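Local coordinates for protein polymeric Immunoglobulin Receptor (PDB 5F1S) that probably binds polymeric immunoglobulins through its immunoglobulin-like ectodomain and carries them to mucosal surfaces, where that ectodomain serves as secretory component, at residues A[6-12]-A[106-112]; A[61-65]-A[75-79]; A[111-117]-A[131-136]. All coordinates share one frame. Numbering follows the deposited sequence.

Contact 1 (A[6-12]-A[106-112]); sequences GDLAVLE and LHINVIQ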
loop_
_atom_site.group_PDB
_atom_site.type_symbol
_atom_site.label_atom_id
_atom_site.label_comp_id
_atom_site.label_asym_id
_atom_site.label_seq_id
_atom_site.Cartn_x
_atom_site.Cartn_y
_atom_site.Cartn_z
ATOM N N GLY A 6 -7.372 7.197 8.823
ATOM C CA GLY A 6 -6.291 7.118 9.779
ATOM C C GLY A 6 -4.938 7.061 9.105
ATOM O O GLY A 6 -4.823 6.995 7.890
ATOM N N ASP A 7 -3.889 7.091 9.920
ATOM C CA ASP A 7 -2.539 7.195 9.371
ATOM C C ASP A 7 -2.282 6.034 8.416
ATOM O O ASP A 7 -2.773 4.924 8.611
ATOM C CB ASP A 7 -1.506 7.205 10.495
ATOM C CG ASP A 7 -1.656 8.392 11.407
ATOM O OD1 ASP A 7 -2.234 9.428 10.992
ATOM O OD2 ASP A 7 -1.148 8.315 12.544
ATOM N N LEU A 8 -1.544 6.312 7.358
ATOM C CA LEU A 8 -1.359 5.381 6.244
ATOM C C LEU A 8 0.096 5.011 6.154
ATOM O O LEU A 8 0.968 5.842 6.411
ATOM C CB LEU A 8 -1.731 6.001 4.852
ATOM C CG LEU A 8 -3.109 6.569 4.567
ATOM C CD1 LEU A 8 -3.139 7.218 3.202
ATOM C CD2 LEU A 8 -4.122 5.437 4.614
ATOM N N ALA A 9 0.344 3.778 5.694
ATOM C CA ALA A 9 1.664 3.342 5.280
ATOM C C ALA A 9 1.557 2.809 3.859
ATOM O O ALA A 9 0.659 2.034 3.542
ATOM C CB ALA A 9 2.226 2.272 6.228
ATOM N N VAL A 10 2.431 3.263 2.992
ATOM C CA VAL A 10 2.337 2.896 1.598
ATOM C C VAL A 10 3.741 2.630 1.078
ATOM O O VAL A 10 4.671 3.372 1.404
ATOM C CB VAL A 10 1.649 4.024 0.810
ATOM C CG1 VAL A 10 2.440 5.312 0.935
ATOM C CG2 VAL A 10 1.518 3.659 -0.628
ATOM N N LEU A 11 3.879 1.627 0.226
ATOM C CA LEU A 11 5.185 1.353 -0.390
ATOM C C LEU A 11 5.577 2.423 -1.412
ATOM O O LEU A 11 4.756 2.888 -2.210
ATOM C CB LEU A 11 5.153 0.005 -1.097
ATOM C CG LEU A 11 4.983 -1.229 -0.230
ATOM C CD1 LEU A 11 4.685 -2.458 -1.051
ATOM C CD2 LEU A 11 6.206 -1.441 0.561
ATOM N N GLU A 12 6.859 2.788 -1.413
ATOM C CA GLU A 12 7.358 3.815 -2.321
ATOM C C GLU A 12 7.020 3.470 -3.761
ATOM O O GLU A 12 7.185 2.336 -4.205
ATOM C CB GLU A 12 8.873 3.963 -2.168
ATOM C CG GLU A 12 9.432 5.197 -2.811
ATOM C CD GLU A 12 10.937 5.384 -2.562
ATOM O OE1 GLU A 12 11.659 4.361 -2.611
ATOM O OE2 GLU A 12 11.382 6.536 -2.341
ATOM N N LEU A 106 -3.563 13.765 8.829
ATOM C CA LEU A 106 -3.182 12.357 8.887
ATOM C C LEU A 106 -1.724 12.274 8.499
ATOM O O LEU A 106 -1.172 13.165 7.854
ATOM C CB LEU A 106 -4.021 11.455 7.999
ATOM C CG LEU A 106 -3.543 11.379 6.544
ATOM C CD1 LEU A 106 -4.321 10.381 5.801
ATOM C CD2 LEU A 106 -3.704 12.746 5.955
ATOM N N HIS A 107 -1.105 11.176 8.902
ATOM C CA HIS A 107 0.299 10.966 8.636
ATOM C C HIS A 107 0.406 9.930 7.533
ATOM O O HIS A 107 -0.320 8.946 7.541
ATOM C CB HIS A 107 1.069 10.477 9.884
ATOM C CG HIS A 107 2.546 10.370 9.657
ATOM N ND1 HIS A 107 3.158 9.192 9.283
ATOM C CD2 HIS A 107 3.525 11.305 9.707
ATOM C CE1 HIS A 107 4.456 9.404 9.127
ATOM N NE2 HIS A 107 4.700 10.680 9.371
ATOM N N ILE A 108 1.315 10.164 6.595
ATOM C CA ILE A 108 1.596 9.228 5.507
ATOM C C ILE A 108 3.052 8.789 5.651
ATOM O O ILE A 108 3.957 9.626 5.668
ATOM C CB ILE A 108 1.369 9.859 4.117
ATOM C CG1 ILE A 108 -0.054 10.358 3.985
ATOM C CG2 ILE A 108 1.696 8.865 3.036
ATOM C CD1 ILE A 108 -0.367 11.134 2.611
ATOM N N ASN A 109 3.268 7.486 5.788
ATOM C CA ASN A 109 4.616 6.926 5.920
ATOM C C ASN A 109 4.895 6.153 4.648
ATOM O O ASN A 109 4.223 5.158 4.372
ATOM C CB ASN A 109 4.696 6.022 7.152
ATOM C CG ASN A 109 6.110 5.531 7.408
ATOM O OD1 ASN A 109 7.082 6.196 7.035
ATOM N ND2 ASN A 109 6.224 4.361 8.025
ATOM N N VAL A 110 5.855 6.624 3.858
ATOM C CA VAL A 110 6.178 6.003 2.585
ATOM C C VAL A 110 7.385 5.109 2.824
ATOM O O VAL A 110 8.456 5.592 3.187
ATOM C CB VAL A 110 6.472 7.037 1.497
ATOM C CG1 VAL A 110 6.684 6.325 0.153
ATOM C CG2 VAL A 110 5.328 7.989 1.356
ATOM N N ILE A 111 7.216 3.816 2.602
ATOM C CA ILE A 111 8.193 2.844 3.073
ATOM C C ILE A 111 8.892 2.164 1.908
ATOM O O ILE A 111 8.323 1.926 0.835
ATOM C CB ILE A 111 7.536 1.802 4.002
ATOM C CG1 ILE A 111 6.412 1.114 3.337
ATOM C CG2 ILE A 111 6.988 2.509 5.247
ATOM C CD1 ILE A 111 5.712 0.072 4.279
ATOM N N GLN A 112 10.125 1.755 2.172
ATOM C CA GLN A 112 10.904 0.977 1.220
ATOM C C GLN A 112 11.041 -0.447 1.730
ATOM O O GLN A 112 11.405 -0.656 2.890
ATOM C CB GLN A 112 12.269 1.616 1.024
ATOM C CG GLN A 112 12.188 3.075 0.566
ATOM C CD GLN A 112 13.546 3.721 0.443
ATOM O OE1 GLN A 112 14.393 3.589 1.337
ATOM N NE2 GLN A 112 13.750 4.458 -0.634
HETATM O O HOH W 1 1.676 6.834 8.904
#

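Contact 2 (A[61-65]-A[75-79]); sequences KVVMF and VTMTE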
loop_
_atom_site.group_PDB
_atom_site.type_symbol
_atom_site.label_atom_id
_atom_site.label_comp_id
_atom_site.label_asym_id
_atom_site.label_seq_id
_atom_site.Cartn_x
_atom_site.Cartn_y
_atom_site.Cartn_z
ATOM N N LYS A 61 3.002 13.936 -8.164
ATOM C CA LYS A 61 2.140 15.124 -8.241
ATOM C C LYS A 61 0.783 14.697 -7.598
ATOM O O LYS A 61 0.616 13.554 -7.126
ATOM C CB LYS A 61 2.006 15.639 -9.688
ATOM C CG LYS A 61 1.161 16.914 -9.925
ATOM C CD LYS A 61 1.731 18.126 -9.192
ATOM C CE LYS A 61 0.784 19.326 -9.254
ATOM N NZ LYS A 61 1.195 20.360 -8.269
ATOM N N VAL A 62 -0.132 15.652 -7.517
ATOM C CA VAL A 62 -1.300 15.617 -6.637
ATOM C C VAL A 62 -2.512 16.047 -7.460
ATOM O O VAL A 62 -2.390 16.825 -8.422
ATOM C CB VAL A 62 -1.086 16.544 -5.420
ATOM C CG1 VAL A 62 -0.941 17.981 -5.878
ATOM C CG2 VAL A 62 -2.216 16.424 -4.441
ATOM N N VAL A 63 -3.655 15.470 -7.151
ATOM C CA VAL A 63 -4.923 15.774 -7.824
ATOM C C VAL A 63 -5.982 15.966 -6.759
ATOM O O VAL A 63 -5.996 15.239 -5.761
ATOM C CB VAL A 63 -5.374 14.633 -8.767
ATOM C CG1 VAL A 63 -6.593 15.071 -9.565
ATOM C CG2 VAL A 63 -4.298 14.260 -9.729
ATOM N N MET A 64 -6.870 16.944 -6.965
ATOM C CA MET A 64 -7.983 17.248 -6.067
ATOM C C MET A 64 -9.287 17.144 -6.835
ATOM O O MET A 64 -9.371 17.600 -7.973
ATOM C CB MET A 64 -7.799 18.702 -5.517
ATOM C CG MET A 64 -9.029 19.441 -5.086
ATOM S SD MET A 64 -9.405 18.982 -3.423
ATOM C CE MET A 64 -8.090 19.753 -2.411
ATOM N N PHE A 65 -10.298 16.537 -6.229
ATOM C CA PHE A 65 -11.634 16.499 -6.800
ATOM C C PHE A 65 -12.635 16.750 -5.684
ATOM O O PHE A 65 -12.876 15.862 -4.853
ATOM C CB PHE A 65 -11.935 15.158 -7.456
ATOM C CG PHE A 65 -13.375 14.987 -7.881
ATOM C CD1 PHE A 65 -13.995 15.980 -8.618
ATOM C CD2 PHE A 65 -14.084 13.850 -7.588
ATOM C CE1 PHE A 65 -15.308 15.832 -9.053
ATOM C CE2 PHE A 65 -15.426 13.688 -8.037
ATOM C CZ PHE A 65 -16.029 14.711 -8.734
ATOM N N VAL A 75 -8.288 13.607 -2.463
ATOM C CA VAL A 75 -6.953 14.016 -2.832
ATOM C C VAL A 75 -6.180 12.773 -3.254
ATOM O O VAL A 75 -6.155 11.786 -2.532
ATOM C CB VAL A 75 -6.255 14.751 -1.678
ATOM C CG1 VAL A 75 -4.846 15.122 -2.096
ATOM C CG2 VAL A 75 -7.030 16.007 -1.266
ATOM N N THR A 76 -5.607 12.794 -4.453
ATOM C CA THR A 76 -4.826 11.674 -4.949
ATOM C C THR A 76 -3.369 12.106 -5.034
ATOM O O THR A 76 -3.043 13.106 -5.675
ATOM C CB THR A 76 -5.342 11.222 -6.326
ATOM O OG1 THR A 76 -6.712 10.854 -6.186
ATOM C CG2 THR A 76 -4.529 10.031 -6.860
ATOM N N MET A 77 -2.486 11.354 -4.395
ATOM C CA MET A 77 -1.065 11.612 -4.482
ATOM C C MET A 77 -0.454 10.391 -5.153
ATOM O O MET A 77 -0.689 9.249 -4.727
ATOM C CB MET A 77 -0.414 11.871 -3.101
ATOM C CG MET A 77 -0.994 13.093 -2.383
ATOM S SD MET A 77 -0.147 13.321 -0.797
ATOM C CE MET A 77 1.251 14.046 -1.427
ATOM N N THR A 78 0.298 10.623 -6.208
ATOM C CA THR A 78 0.808 9.521 -7.017
ATOM C C THR A 78 2.317 9.359 -6.862
ATOM O O THR A 78 3.063 10.292 -6.518
ATOM C CB THR A 78 0.461 9.727 -8.516
ATOM O OG1 THR A 78 1.099 10.925 -8.973
ATOM C CG2 THR A 78 -1.075 9.845 -8.711
ATOM N N GLU A 79 2.766 8.140 -7.134
ATOM C CA GLU A 79 4.196 7.854 -7.210
ATOM C C GLU A 79 4.915 8.394 -5.973
ATOM O O GLU A 79 5.933 9.090 -6.051
ATOM C CB GLU A 79 4.813 8.437 -8.482
ATOM C CG GLU A 79 4.019 8.211 -9.767
ATOM C CD GLU A 79 4.481 7.019 -10.563
ATOM O OE1 GLU A 79 5.284 6.213 -10.045
ATOM O OE2 GLU A 79 4.040 6.891 -11.724
HETATM O O HOH W 2 2.670 12.534 -4.766
HETATM O O HOH W 3 -8.322 13.043 -6.452
#

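Contact 3 (A[111-117]-A[131-136]); sequences IQGLSVV and VQCLYS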
loop_
_atom_site.group_PDB
_atom_site.type_symbol
_atom_site.label_atom_id
_atom_site.label_comp_id
_atom_site.label_asym_id
_atom_site.label_seq_id
_atom_site.Cartn_x
_atom_site.Cartn_y
_atom_site.Cartn_z
ATOM N N ILE A 111 7.216 3.816 2.602
ATOM C CA ILE A 111 8.193 2.844 3.073
ATOM C C ILE A 111 8.892 2.164 1.908
ATOM O O ILE A 111 8.323 1.926 0.835
ATOM C CB ILE A 111 7.536 1.802 4.002
ATOM C CG1 ILE A 111 6.412 1.114 3.337
ATOM C CG2 ILE A 111 6.988 2.509 5.247
ATOM C CD1 ILE A 111 5.712 0.072 4.279
ATOM N N GLN A 112 10.125 1.755 2.172
ATOM C CA GLN A 112 10.904 0.977 1.220
ATOM C C GLN A 112 11.041 -0.447 1.730
ATOM O O GLN A 112 11.405 -0.656 2.890
ATOM C CB GLN A 112 12.269 1.616 1.024
ATOM C CG GLN A 112 12.188 3.075 0.566
ATOM C CD GLN A 112 13.546 3.721 0.443
ATOM O OE1 GLN A 112 14.393 3.589 1.337
ATOM N NE2 GLN A 112 13.750 4.458 -0.634
ATOM N N GLY A 113 10.741 -1.396 0.867
ATOM C CA GLY A 113 10.821 -2.802 1.164
ATOM C C GLY A 113 9.666 -3.568 0.587
ATOM O O GLY A 113 9.197 -3.285 -0.531
ATOM N N LEU A 114 9.195 -4.570 1.351
ATOM C CA LEU A 114 8.216 -5.522 0.861
ATOM C C LEU A 114 7.064 -5.604 1.837
ATOM O O LEU A 114 7.230 -5.334 3.039
ATOM C CB LEU A 114 8.774 -6.956 0.660
ATOM C CG LEU A 114 9.715 -7.085 -0.550
ATOM C CD1 LEU A 114 11.073 -6.593 -0.187
ATOM C CD2 LEU A 114 9.748 -8.532 -0.986
ATOM N N SER A 115 5.896 -5.967 1.322
ATOM C CA SER A 115 4.745 -6.275 2.184
ATOM C C SER A 115 3.959 -7.412 1.569
ATOM O O SER A 115 4.222 -7.851 0.448
ATOM C CB SER A 115 3.831 -5.053 2.364
ATOM O OG SER A 115 3.185 -4.784 1.138
ATOM N N VAL A 116 2.971 -7.911 2.283
ATOM C CA VAL A 116 2.208 -9.028 1.755
ATOM C C VAL A 116 0.741 -8.756 1.964
ATOM O O VAL A 116 0.349 -8.189 2.991
ATOM C CB VAL A 116 2.668 -10.351 2.398
ATOM C CG1 VAL A 116 2.400 -10.356 3.893
ATOM C CG2 VAL A 116 2.030 -11.515 1.723
ATOM N N VAL A 117 -0.060 -9.105 0.950
ATOM C CA VAL A 117 -1.495 -8.880 1.033
ATOM C C VAL A 117 -2.063 -9.637 2.226
ATOM O O VAL A 117 -2.638 -9.047 3.145
ATOM C CB VAL A 117 -2.192 -9.286 -0.285
ATOM C CG1 VAL A 117 -3.707 -9.236 -0.114
ATOM C CG2 VAL A 117 -1.754 -8.379 -1.496
ATOM N N VAL A 131 0.320 -16.527 -2.986
ATOM C CA VAL A 131 0.805 -15.488 -2.092
ATOM C C VAL A 131 1.149 -14.300 -2.968
ATOM O O VAL A 131 1.847 -14.464 -3.976
ATOM C CB VAL A 131 2.054 -15.961 -1.327
ATOM C CG1 VAL A 131 2.622 -14.856 -0.451
ATOM C CG2 VAL A 131 1.786 -17.228 -0.511
ATOM N N GLN A 132 0.692 -13.117 -2.592
ATOM C CA GLN A 132 0.991 -11.927 -3.377
ATOM C C GLN A 132 1.938 -11.043 -2.584
ATOM O O GLN A 132 1.550 -10.434 -1.578
ATOM C CB GLN A 132 -0.249 -11.139 -3.780
ATOM C CG GLN A 132 0.182 -10.095 -4.869
ATOM C CD GLN A 132 -0.978 -9.455 -5.608
ATOM O OE1 GLN A 132 -2.128 -9.869 -5.468
ATOM N NE2 GLN A 132 -0.673 -8.449 -6.411
ATOM N N CYS A 133 3.189 -11.007 -3.017
ATOM C CA CYS A 133 4.219 -10.220 -2.375
ATOM C C CYS A 133 4.340 -8.883 -3.089
ATOM O O CYS A 133 4.599 -8.842 -4.296
ATOM C CB CYS A 133 5.565 -10.921 -2.417
ATOM S SG CYS A 133 5.615 -12.757 -2.109
ATOM N N LEU A 134 4.203 -7.807 -2.350
ATOM C CA LEU A 134 4.295 -6.463 -2.892
ATOM C C LEU A 134 5.661 -5.869 -2.605
ATOM O O LEU A 134 6.287 -6.185 -1.595
ATOM C CB LEU A 134 3.239 -5.566 -2.267
ATOM C CG LEU A 134 1.832 -6.168 -2.249
ATOM C CD1 LEU A 134 0.925 -5.182 -1.500
ATOM C CD2 LEU A 134 1.321 -6.350 -3.652
ATOM N N TYR A 135 6.139 -5.002 -3.499
ATOM C CA TYR A 135 7.426 -4.386 -3.232
ATOM C C TYR A 135 7.492 -2.961 -3.751
ATOM O O TYR A 135 6.751 -2.579 -4.651
ATOM C CB TYR A 135 8.567 -5.214 -3.828
ATOM C CG TYR A 135 8.495 -5.407 -5.293
ATOM C CD1 TYR A 135 8.950 -4.421 -6.168
ATOM C CD2 TYR A 135 7.985 -6.551 -5.820
ATOM C CE1 TYR A 135 8.904 -4.611 -7.528
ATOM C CE2 TYR A 135 7.920 -6.750 -7.196
ATOM C CZ TYR A 135 8.404 -5.772 -8.033
ATOM O OH TYR A 135 8.349 -5.971 -9.390
ATOM N N SER A 136 8.346 -2.164 -3.114
ATOM C CA SER A 136 8.501 -0.756 -3.432
ATOM C C SER A 136 9.425 -0.576 -4.638
ATOM O O SER A 136 10.122 -1.510 -5.082
ATOM C CB SER A 136 9.044 0.021 -2.250
ATOM O OG SER A 136 10.352 -0.399 -1.899
#

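Contact 1 (A[6-12]-A[106-112])
This is the parallel pairing of strand A' (8-11) with strand G (103-111) at the edge of the GFCC' sheet, a hallmark of V-set immunoglobulin domains. Before the strand begins, D7 already supplies an acceptor: its OD1 takes the H107 N hydrogen bond at 2.9 Å. L8 opens the backbone ladder, L8 N donating to H107 O (2.9 Å) and L8 O accepting from N109 N (2.9 Å); water 1 also donates to L8 O (2.8 Å). Its side chain turns into the sandwich beside I108, L8 reaching V16 and I108 reaching I18 of the opposite sheet. A9 points to the other face. V10 carries the ladder on, with V10 N to N109 O (3.0 Å) and I111 N to V10 O (2.8 Å), and faces the sandwich again, its CG1 4.0 Å from V110 CG2. L11 shares the face of A9, L11 CD2 resting 3.8 Å from I111 CG1. E12 N extends the ladder to I111 O (2.8 Å), and beyond the strands Q112 NE2 donates to E12 OE1 at 2.9 Å.

Contact 2 (A[61-65]-A[75-79])
Strands D (62-67) and E (72-77) of the first V-set domain form this antiparallel beta hairpin, with D at the outer edge of its sheet. V63 and T76 are the hydrogen-bonded pair and satisfy each other in both directions: V63 N donates to T76 O (2.9 Å) and T76 N to V63 O (2.8 Å). Water 3 lies 2.7 Å from T76 OG1 and donates weakly to V63 O (3.3 Å). At the open end K61 O is a shared acceptor, taking T78 N at 3.1 Å, T78 OG1 at 3.2 Å and water 2 at 3.3 Å; the same water donates to T78 O (2.9 Å). The non-hydrogen-bonded pairs V62-M77 and M64-V75 turn their side chains into the sandwich. There V62, V75 and M77 meet W33, while V62 and M64 reach V46, so the hairpin packs on the opposite sheet. V75 is gripped from two sides by side chains of the neighbouring strand 62-67: its CG1 lies 3.8 Å from V62 CG2, and its CG2 4.1 Å from M64 CE.

Contact 3 (A[111-117]-A[131-136])
In the second V-set domain, strand A (114-116) pairs antiparallel with strand B (129-135) at the edge of the sheet, immediately after the turn from the first domain. Along strand B, V131 starts the inner face: its CG1 meets V116 CG2 at 4.0 Å, and both side chains touch V205 of the facing sheet. Q132 O accepts the long V117 N hydrogen bond (3.3 Å). C133, opposite V116 in a non-hydrogen-bonded pair, points inward to its disulfide with C196, the B-to-F bridge that pins together the two sheets of an immunoglobulin domain. L134 and S115 form the hydrogen-bonded pair, through L134 N to S115 O (2.8 Å) and S115 N to L134 O (3.0 Å); their side chains face outward onto L11 of the first domain. Y135 turns inward again: its CB lies 3.9 Å from L114 CG, its OH bonds to D173 and its ring makes a cation-pi contact with K144. S136 then closes on G113, whose phi of 139° would jam a CB against the preceding carbonyl. S136 N donates to G113 O (2.9 Å), and S136 OG accepts from G113 N at 3.0 Å.

From the N terminus, 6-12 runs first along the edge of one sheet, and its partner 106-112 arrives only at the end of the domain, so contact 1 closes a loop spanning nearly the whole first V-set domain. Contact 2, a hairpin of the other sheet, is nested within it; the two meet across the sandwich core, where I108 CD1 lies 4.1 Å from M77 SD. Contact 3 follows in series, sharing I111 and Q112 with contact 1, and opens the second domain. L11 of contact 1 packs on S115 and L134, bringing the domains together at the junction. Contacts 2 and 3 stay apart, their nearest atoms about 10 Å from each other.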